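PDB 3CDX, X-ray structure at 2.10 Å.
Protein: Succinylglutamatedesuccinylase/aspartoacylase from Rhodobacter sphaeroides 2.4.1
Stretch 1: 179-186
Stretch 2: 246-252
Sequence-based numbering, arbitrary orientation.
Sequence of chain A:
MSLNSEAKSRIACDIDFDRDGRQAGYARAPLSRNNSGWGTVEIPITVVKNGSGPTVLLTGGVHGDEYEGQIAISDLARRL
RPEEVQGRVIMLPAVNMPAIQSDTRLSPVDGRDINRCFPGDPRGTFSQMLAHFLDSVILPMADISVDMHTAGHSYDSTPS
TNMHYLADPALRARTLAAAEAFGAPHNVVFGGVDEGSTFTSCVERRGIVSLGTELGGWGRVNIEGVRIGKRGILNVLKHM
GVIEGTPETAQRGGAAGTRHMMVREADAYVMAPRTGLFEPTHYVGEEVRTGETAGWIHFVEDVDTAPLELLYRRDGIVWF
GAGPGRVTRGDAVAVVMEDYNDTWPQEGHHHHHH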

ATOM      1  N   ALA A 179      -4.484  13.861 -41.252  1.00 26.82           N
ATOM      2  CA  ALA A 179      -4.818  12.467 -40.956  1.00 26.73           C
ATOM      3  C   ALA A 179      -4.562  11.574 -42.181  1.00 27.99           C
ATOM      4  O   ALA A 179      -3.922  10.530 -42.051  1.00 27.88           O
ATOM      5  CB  ALA A 179      -6.241  12.351 -40.479  1.00 26.60           C
ATOM      6  N   GLU A 180      -5.005  12.021 -43.373  1.00 28.57           N
ATOM      7  CA  GLU A 180      -4.833  11.276 -44.612  1.00 29.71           C
ATOM      8  C   GLU A 180      -3.341  11.050 -44.899  1.00 28.18           C
ATOM      9  O   GLU A 180      -2.934   9.926 -45.220  1.00 27.43           O
ATOM     10  CB  GLU A 180      -5.545  11.961 -45.817  1.00 28.81           C
ATOM     11  CG  GLU A 180      -7.047  11.843 -45.759  1.00 33.03           C
ATOM     12  CD  GLU A 180      -7.795  12.629 -46.850  1.00 35.43           C
ATOM     13  OE1 GLU A 180      -7.192  12.909 -47.927  1.00 39.73           O
ATOM     14  OE2 GLU A 180      -8.999  12.951 -46.626  1.00 40.10           O
ATOM     15  N   ALA A 181      -2.538  12.106 -44.775  1.00 27.66           N
ATOM     16  CA  ALA A 181      -1.084  11.990 -44.945  1.00 27.22           C
ATOM     17  C   ALA A 181      -0.440  11.007 -43.944  1.00 27.83           C
ATOM     18  O   ALA A 181       0.373  10.148 -44.332  1.00 27.25           O
ATOM     19  CB  ALA A 181      -0.426  13.358 -44.810  1.00 27.63           C
ATOM     20  N   PHE A 182      -0.824  11.104 -42.666  1.00 27.15           N
ATOM     21  CA  PHE A 182      -0.282  10.173 -41.645  1.00 27.16           C
ATOM     22  C   PHE A 182      -0.458   8.735 -42.187  1.00 26.63           C
ATOM     23  O   PHE A 182       0.457   7.942 -42.131  1.00 27.13           O
ATOM     24  CB  PHE A 182      -0.969  10.359 -40.270  1.00 26.74           C
ATOM     25  CG  PHE A 182      -0.376   9.498 -39.138  1.00 27.13           C
ATOM     26  CD1 PHE A 182       0.487  10.062 -38.190  1.00 28.30           C
ATOM     27  CD2 PHE A 182      -0.687   8.137 -39.026  1.00 25.18           C
ATOM     28  CE1 PHE A 182       1.037   9.258 -37.125  1.00 26.73           C
ATOM     29  CE2 PHE A 182      -0.148   7.336 -37.979  1.00 28.00           C
ATOM     30  CZ  PHE A 182       0.716   7.895 -37.039  1.00 23.82           C
ATOM     31  N   GLY A 183      -1.636   8.427 -42.729  1.00 27.84           N
ATOM     32  CA  GLY A 183      -1.833   7.174 -43.483  1.00 28.20           C
ATOM     33  C   GLY A 183      -1.982   5.908 -42.668  1.00 28.62           C
ATOM     34  O   GLY A 183      -1.423   4.855 -43.035  1.00 29.61           O
ATOM     35  N   ALA A 184      -2.738   5.990 -41.570  1.00 28.40           N
ATOM     36  CA  ALA A 184      -3.119   4.789 -40.827  1.00 27.64           C
ATOM     37  C   ALA A 184      -4.336   4.181 -41.542  1.00 27.77           C
ATOM     38  O   ALA A 184      -5.039   4.885 -42.269  1.00 28.42           O
ATOM     39  CB  ALA A 184      -3.437   5.121 -39.381  1.00 26.28           C
ATOM     40  N   PRO A 185      -4.593   2.884 -41.354  1.00 28.16           N
ATOM     41  CA  PRO A 185      -5.747   2.338 -42.104  1.00 28.43           C
ATOM     42  C   PRO A 185      -7.032   3.099 -41.871  1.00 28.78           C
ATOM     43  O   PRO A 185      -7.819   3.215 -42.811  1.00 29.10           O
ATOM     44  CB  PRO A 185      -5.876   0.902 -41.584  1.00 28.36           C
ATOM     45  CG  PRO A 185      -4.564   0.566 -41.014  1.00 28.55           C
ATOM     46  CD  PRO A 185      -3.878   1.846 -40.583  1.00 27.38           C
ATOM     47  N   HIS A 186      -7.262   3.575 -40.632  1.00 26.99           N
ATOM     48  CA  HIS A 186      -8.457   4.335 -40.309  1.00 26.36           C
ATOM     49  C   HIS A 186      -8.152   5.621 -39.572  1.00 26.46           C
ATOM     50  O   HIS A 186      -7.212   5.684 -38.797  1.00 25.30           O
ATOM     51  CB  HIS A 186      -9.396   3.542 -39.436  1.00 26.66           C
ATOM     52  CG  HIS A 186      -9.913   2.305 -40.083  1.00 28.67           C
ATOM     53  ND1 HIS A 186      -9.357   1.066 -39.861  1.00 28.62           N
ATOM     54  CD2 HIS A 186     -10.930   2.122 -40.966  1.00 27.39           C
ATOM     55  CE1 HIS A 186     -10.009   0.171 -40.589  1.00 32.41           C
ATOM     56  NE2 HIS A 186     -10.972   0.787 -41.261  1.00 27.05           N
ATOM     57  N   THR A 246       6.974  12.662 -50.405  1.00 37.85           N
ATOM     58  CA  THR A 246       5.528  12.630 -50.343  1.00 38.34           C
ATOM     59  C   THR A 246       5.084  11.458 -49.435  1.00 38.09           C
ATOM     60  O   THR A 246       5.733  10.426 -49.400  1.00 38.21           O
ATOM     61  CB  THR A 246       4.885  12.557 -51.778  1.00 39.02           C
ATOM     62  OG1 THR A 246       4.725  11.200 -52.186  1.00 39.70           O
ATOM     63  CG2 THR A 246       5.735  13.299 -52.846  1.00 40.20           C
ATOM     64  N   PRO A 247       3.986  11.628 -48.677  1.00 38.87           N
ATOM     65  CA  PRO A 247       3.514  10.547 -47.793  1.00 38.41           C
ATOM     66  C   PRO A 247       3.332   9.190 -48.490  1.00 38.22           C
ATOM     67  O   PRO A 247       2.909   9.128 -49.651  1.00 38.44           O
ATOM     68  CB  PRO A 247       2.171  11.073 -47.308  1.00 37.90           C
ATOM     69  CG  PRO A 247       2.391  12.554 -47.285  1.00 39.84           C
ATOM     70  CD  PRO A 247       3.117  12.814 -48.574  1.00 38.44           C
ATOM     71  N   GLU A 248       3.674   8.119 -47.778  1.00 37.49           N
ATOM     72  CA  GLU A 248       3.348   6.759 -48.200  1.00 36.76           C
ATOM     73  C   GLU A 248       2.150   6.242 -47.394  1.00 35.98           C
ATOM     74  O   GLU A 248       2.196   6.121 -46.148  1.00 34.92           O
ATOM     75  CB  GLU A 248       4.568   5.824 -48.110  1.00 37.28           C
ATOM     76  CG  GLU A 248       4.240   4.333 -48.441  1.00 40.40           C
ATOM     77  CD  GLU A 248       3.553   4.157 -49.818  1.00 44.85           C
ATOM     78  OE1 GLU A 248       4.236   4.336 -50.850  1.00 47.13           O
ATOM     79  OE2 GLU A 248       2.344   3.844 -49.877  1.00 44.48           O
ATOM     80  N   THR A 249       1.073   5.953 -48.110  1.00 35.12           N
ATOM     81  CA  THR A 249      -0.230   5.722 -47.495  1.00 34.26           C
ATOM     82  C   THR A 249      -0.851   4.391 -47.911  1.00 34.47           C
ATOM     83  O   THR A 249      -2.013   4.114 -47.579  1.00 34.12           O
ATOM     84  CB  THR A 249      -1.202   6.881 -47.830  1.00 34.89           C
ATOM     85  OG1 THR A 249      -1.433   6.936 -49.241  1.00 35.09           O
ATOM     86  CG2 THR A 249      -0.651   8.251 -47.361  1.00 33.70           C
ATOM     87  N   ALA A 250      -0.092   3.586 -48.664  1.00 34.20           N
ATOM     88  CA  ALA A 250      -0.500   2.239 -49.065  1.00 34.76           C
ATOM     89  C   ALA A 250      -0.766   1.422 -47.800  1.00 35.09           C
ATOM     90  O   ALA A 250      -0.034   1.519 -46.829  1.00 33.65           O
ATOM     91  CB  ALA A 250       0.596   1.564 -49.932  1.00 34.41           C
ATOM     92  N   GLN A 251      -1.831   0.643 -47.820  1.00 36.33           N
ATOM     93  CA  GLN A 251      -2.230  -0.119 -46.656  1.00 37.67           C
ATOM     94  C   GLN A 251      -1.893  -1.574 -46.895  1.00 39.30           C
ATOM     95  O   GLN A 251      -1.825  -2.022 -48.057  1.00 39.13           O
ATOM     96  CB  GLN A 251      -3.724   0.071 -46.389  1.00 37.16           C
ATOM     97  CG  GLN A 251      -4.104   1.551 -46.192  1.00 36.41           C
ATOM     98  CD  GLN A 251      -3.381   2.187 -45.012  1.00 35.61           C
ATOM     99  OE1 GLN A 251      -3.174   1.553 -43.967  1.00 36.44           O
ATOM    100  NE2 GLN A 251      -2.968   3.429 -45.181  1.00 35.03           N
ATOM    101  N   ARG A 252      -1.654  -2.302 -45.810  1.00 40.26           N
ATOM    102  CA  ARG A 252      -1.336  -3.721 -45.915  1.00 42.10           C
ATOM    103  C   ARG A 252      -2.416  -4.456 -46.682  1.00 42.86           C
ATOM    104  O   ARG A 252      -2.128  -5.341 -47.467  1.00 43.65           O
ATOM    105  CB  ARG A 252      -1.171  -4.383 -44.534  1.00 41.94           C
ATOM    106  CG  ARG A 252      -0.582  -5.785 -44.654  1.00 40.62           C
ATOM    107  CD  ARG A 252      -0.376  -6.428 -43.311  1.00 43.18           C
ATOM    108  NE  ARG A 252       0.802  -5.889 -42.672  1.00 41.79           N
ATOM    109  CZ  ARG A 252       2.033  -6.332 -42.860  1.00 43.75           C
ATOM    110  NH1 ARG A 252       2.262  -7.357 -43.678  1.00 44.91           N
ATOM    111  NH2 ARG A 252       3.046  -5.744 -42.223  1.00 42.40           N
TER

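The two stretches meet where a helix ends: residues 179–182 form its last turn, and the irregular segment 246–252 runs past the turn and the loop that follows. Ala179 lies out of reach of the second stretch, but its carbonyl accepts the backbone hydrogen bond from Gly183 N (3.2 Å to Ala179 O) and so ties the residue leaving the helix back to its last turn. Glu180 takes part through its backbone, its O lying 3.5 Å from Thr249 CG2, while its carboxylate is engaged elsewhere in the structure.

Ala181 makes the apolar contact of the interface. Its CB packs 3.8 Å from Pro247 CG, and its O approaches Pro247 CB at 3.6 Å and Thr249 CG2 at 3.7 Å. The Thr249 methyl thus rests against the carbonyls of two consecutive helical residues. Phe182 points its CA-to-CB bond away and contributes no contact.

At Gly183 the chain leaves helical geometry with a positive phi of 77°, which favours glycine. The backbones come close here, Gly183 CA lying 4.6 Å from Thr249 CA. A CB on Gly183 would point toward the second stretch and sit only 3.2 Å from Thr249 CG2, a tight fit. Gly183 O accepts the one hydrogen bond across the contact, from Gln251 NE2 at 3.0 Å and with a nearly linear N-H...O angle of 178°. Gln251 NE2 also makes a weak hydrogen bond to Thr249 O (2.7 Å, 129°), so Gln251 links its own stretch to the loop after the helix.

Ala184 directs its CB away, but its backbone still approaches the other end of the Gln251 amide, Ala184 C lying 3.8 Å from Gln251 OE1; Pro185 comes closer. Gln251 OE1 lies 3.3 Å from Pro185 N and 3.4 Å from Pro185 CG; the proline nitrogen has no hydrogen to share, so this is packing alone. His186 turns away.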